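Local atomic coordinates of protein (alpha-2u-globulin) (Rattus norvegicus, PDB entry 2A2U), a protein that probably binds and carries small hydrophobic ligands in the cavity of a lipocalin beta-barrel, and binds a hyaline droplet inducer. Residues I125-N129 with G130-Q134. Sequence-based numbering, arbitrary orientation.
Sequences INFKN and GETFQ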
ATOM      1  N   ILE A 125      -8.168 -11.903 -14.873  1.00 18.82           N
ATOM      2  CA  ILE A 125      -7.067 -11.974 -15.826  1.00 18.82           C
ATOM      3  C   ILE A 125      -5.827 -11.475 -15.089  1.00 18.82           C
ATOM      4  O   ILE A 125      -5.873 -10.460 -14.407  1.00 18.82           O
ATOM      5  CB  ILE A 125      -7.280 -11.081 -17.050  1.00 29.01           C
ATOM      6  CG1 ILE A 125      -8.638 -11.352 -17.677  1.00 29.01           C
ATOM      7  CG2 ILE A 125      -6.202 -11.371 -18.088  1.00 29.01           C
ATOM      8  CD1 ILE A 125      -9.005 -10.346 -18.750  1.00 29.01           C
ATOM      9  N   ASN A 126      -4.717 -12.177 -15.240  1.00 19.82           N
ATOM     10  CA  ASN A 126      -3.486 -11.789 -14.565  1.00 19.82           C
ATOM     11  C   ASN A 126      -2.388 -11.387 -15.544  1.00 19.82           C
ATOM     12  O   ASN A 126      -2.290 -11.954 -16.618  1.00 19.82           O
ATOM     13  CB  ASN A 126      -3.008 -12.946 -13.687  1.00 19.59           C
ATOM     14  CG  ASN A 126      -1.624 -12.720 -13.120  1.00 19.59           C
ATOM     15  OD1 ASN A 126      -0.626 -12.995 -13.782  1.00 19.59           O
ATOM     16  ND2 ASN A 126      -1.554 -12.248 -11.881  1.00 19.59           N
ATOM     17  N   PHE A 127      -1.619 -10.359 -15.201  1.00 24.25           N
ATOM     18  CA  PHE A 127      -0.508  -9.925 -16.039  1.00 24.25           C
ATOM     19  C   PHE A 127       0.766  -9.874 -15.218  1.00 24.25           C
ATOM     20  O   PHE A 127       0.817  -9.224 -14.176  1.00 24.25           O
ATOM     21  CB  PHE A 127      -0.740  -8.556 -16.644  1.00 24.64           C
ATOM     22  CG  PHE A 127       0.450  -8.024 -17.364  1.00 24.64           C
ATOM     23  CD1 PHE A 127       0.664  -8.331 -18.700  1.00 24.64           C
ATOM     24  CD2 PHE A 127       1.402  -7.280 -16.678  1.00 24.64           C
ATOM     25  CE1 PHE A 127       1.813  -7.906 -19.337  1.00 24.64           C
ATOM     26  CE2 PHE A 127       2.547  -6.855 -17.301  1.00 24.64           C
ATOM     27  CZ  PHE A 127       2.762  -7.167 -18.633  1.00 24.64           C
ATOM     28  N   LYS A 128       1.805 -10.527 -15.717  1.00 20.61           N
ATOM     29  CA  LYS A 128       3.069 -10.536 -15.021  1.00 20.61           C
ATOM     30  C   LYS A 128       4.221 -10.852 -15.950  1.00 20.61           C
ATOM     31  O   LYS A 128       4.321 -11.957 -16.480  1.00 20.61           O
ATOM     32  CB  LYS A 128       3.045 -11.544 -13.884  1.00 46.79           C
ATOM     33  CG  LYS A 128       4.175 -11.372 -12.906  1.00 46.79           C
ATOM     34  CD  LYS A 128       4.141 -12.476 -11.894  1.00 46.79           C
ATOM     35  CE  LYS A 128       5.008 -12.161 -10.695  1.00 46.79           C
ATOM     36  NZ  LYS A 128       4.953 -13.300  -9.733  1.00 46.79           N
ATOM     37  N   ASN A 129       5.103  -9.874 -16.120  1.00 41.28           N
ATOM     38  CA  ASN A 129       6.283 -10.006 -16.968  1.00 41.28           C
ATOM     39  C   ASN A 129       5.920 -10.423 -18.387  1.00 41.28           C
ATOM     40  O   ASN A 129       6.355 -11.471 -18.861  1.00 41.28           O
ATOM     41  CB  ASN A 129       7.283 -10.997 -16.354  1.00 69.22           C
ATOM     42  CG  ASN A 129       7.733 -10.582 -14.961  1.00 69.22           C
ATOM     43  OD1 ASN A 129       8.043  -9.413 -14.713  1.00 69.22           O
ATOM     44  ND2 ASN A 129       7.781 -11.546 -14.045  1.00 69.22           N
ATOM     45  N   GLY A 130       5.101  -9.608 -19.050  1.00 33.06           N
ATOM     46  CA  GLY A 130       4.697  -9.891 -20.414  1.00 33.06           C
ATOM     47  C   GLY A 130       3.620 -10.945 -20.607  1.00 33.06           C
ATOM     48  O   GLY A 130       2.954 -10.954 -21.641  1.00 33.06           O
ATOM     49  N   GLU A 131       3.431 -11.825 -19.626  1.00 35.09           N
ATOM     50  CA  GLU A 131       2.424 -12.884 -19.730  1.00 35.09           C
ATOM     51  C   GLU A 131       1.103 -12.635 -19.005  1.00 35.09           C
ATOM     52  O   GLU A 131       1.036 -11.891 -18.023  1.00 35.09           O
ATOM     53  CB  GLU A 131       2.999 -14.214 -19.251  1.00198.88           C
ATOM     54  CG  GLU A 131       4.079 -14.777 -20.145  1.00198.88           C
ATOM     55  CD  GLU A 131       4.740 -15.996 -19.548  1.00198.88           C
ATOM     56  OE1 GLU A 131       4.307 -16.463 -18.473  1.00198.88           O
ATOM     57  OE2 GLU A 131       5.700 -16.504 -20.158  1.00198.88           O
ATOM     58  N   THR A 132       0.062 -13.306 -19.495  1.00 30.21           N
ATOM     59  CA  THR A 132      -1.276 -13.222 -18.929  1.00 30.21           C
ATOM     60  C   THR A 132      -1.908 -14.604 -18.825  1.00 30.21           C
ATOM     61  O   THR A 132      -1.423 -15.567 -19.415  1.00 30.21           O
ATOM     62  CB  THR A 132      -2.220 -12.373 -19.797  1.00 42.28           C
ATOM     63  OG1 THR A 132      -2.407 -13.013 -21.063  1.00 42.28           O
ATOM     64  CG2 THR A 132      -1.668 -10.980 -20.009  1.00 42.28           C
ATOM     65  N   PHE A 133      -2.977 -14.697 -18.040  1.00 25.75           N
ATOM     66  CA  PHE A 133      -3.721 -15.939 -17.874  1.00 25.75           C
ATOM     67  C   PHE A 133      -5.052 -15.670 -17.208  1.00 25.75           C
ATOM     68  O   PHE A 133      -5.197 -14.713 -16.452  1.00 25.75           O
ATOM     69  CB  PHE A 133      -2.914 -17.032 -17.134  1.00 21.50           C
ATOM     70  CG  PHE A 133      -2.787 -16.836 -15.643  1.00 21.50           C
ATOM     71  CD1 PHE A 133      -3.803 -17.242 -14.779  1.00 21.50           C
ATOM     72  CD2 PHE A 133      -1.634 -16.284 -15.098  1.00 21.50           C
ATOM     73  CE1 PHE A 133      -3.670 -17.098 -13.397  1.00 21.50           C
ATOM     74  CE2 PHE A 133      -1.493 -16.137 -13.722  1.00 21.50           C
ATOM     75  CZ  PHE A 133      -2.511 -16.544 -12.872  1.00 21.50           C
ATOM     76  N   GLN A 134      -6.047 -16.464 -17.580  1.00 28.08           N
ATOM     77  CA  GLN A 134      -7.385 -16.351 -17.027  1.00 28.08           C
ATOM     78  C   GLN A 134      -7.523 -17.214 -15.787  1.00 28.08           C
ATOM     79  O   GLN A 134      -6.864 -18.244 -15.647  1.00 28.08           O
ATOM     80  CB  GLN A 134      -8.425 -16.797 -18.044  1.00 44.98           C
ATOM     81  CG  GLN A 134      -8.641 -15.849 -19.185  1.00 44.98           C
ATOM     82  CD  GLN A 134      -9.842 -16.251 -20.000  1.00 44.98           C
ATOM     83  OE1 GLN A 134     -10.943 -16.376 -19.471  1.00 44.98           O
ATOM     84  NE2 GLN A 134      -9.637 -16.488 -21.290  1.00 44.98           N
TER
HETATM   85  O   HOH W   1       0.745 -13.964 -15.955  1.00 29.09           O
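N126 and F133 face each other as a hydrogen-bonded antiparallel pair in a tight beta hairpin, where strand 119-128 turns back into strand 131-140 at one end of the barrel. The pair is tied by N126 N donating to F133 O at 2.9 Å, and nearer the turn K128 N reaches E131 O at 2.8 Å, nearly straight at 163°. On the face carrying N126 and F133, the asparagine lays its CB over the phenylalanine ring in a CH-pi contact, 3.8 Å from the centroid. The N126 side chain is trans about its CA-CB bond (chi1 171°), which brings its amide against the CE2 side of the ring, tilted 30° from the ring plane, with OD1 3.3 Å from F133 CE2. The amide is held at both ends: OD1 accepts from a water that also donates weakly to E131 O, while ND2 is hydrogen-bonded to N107 OD1 and to the backbone O of D104. On the other face, F127 leans toward the turn; its CZ lies 3.4 Å from G130 N, T132 CG2 meets the ring edge at CD1, and the ring makes a cation-pi contact with K92 of the second subunit. Cut back to an alanine, F127 would probably leave the G130 backbone uncovered and that lysine without its aromatic mate. N129 and G130, both with positive phi, form the corner of a type I' turn, the two-residue connection characteristic of tight beta hairpins such as this one in the lipocalin barrel.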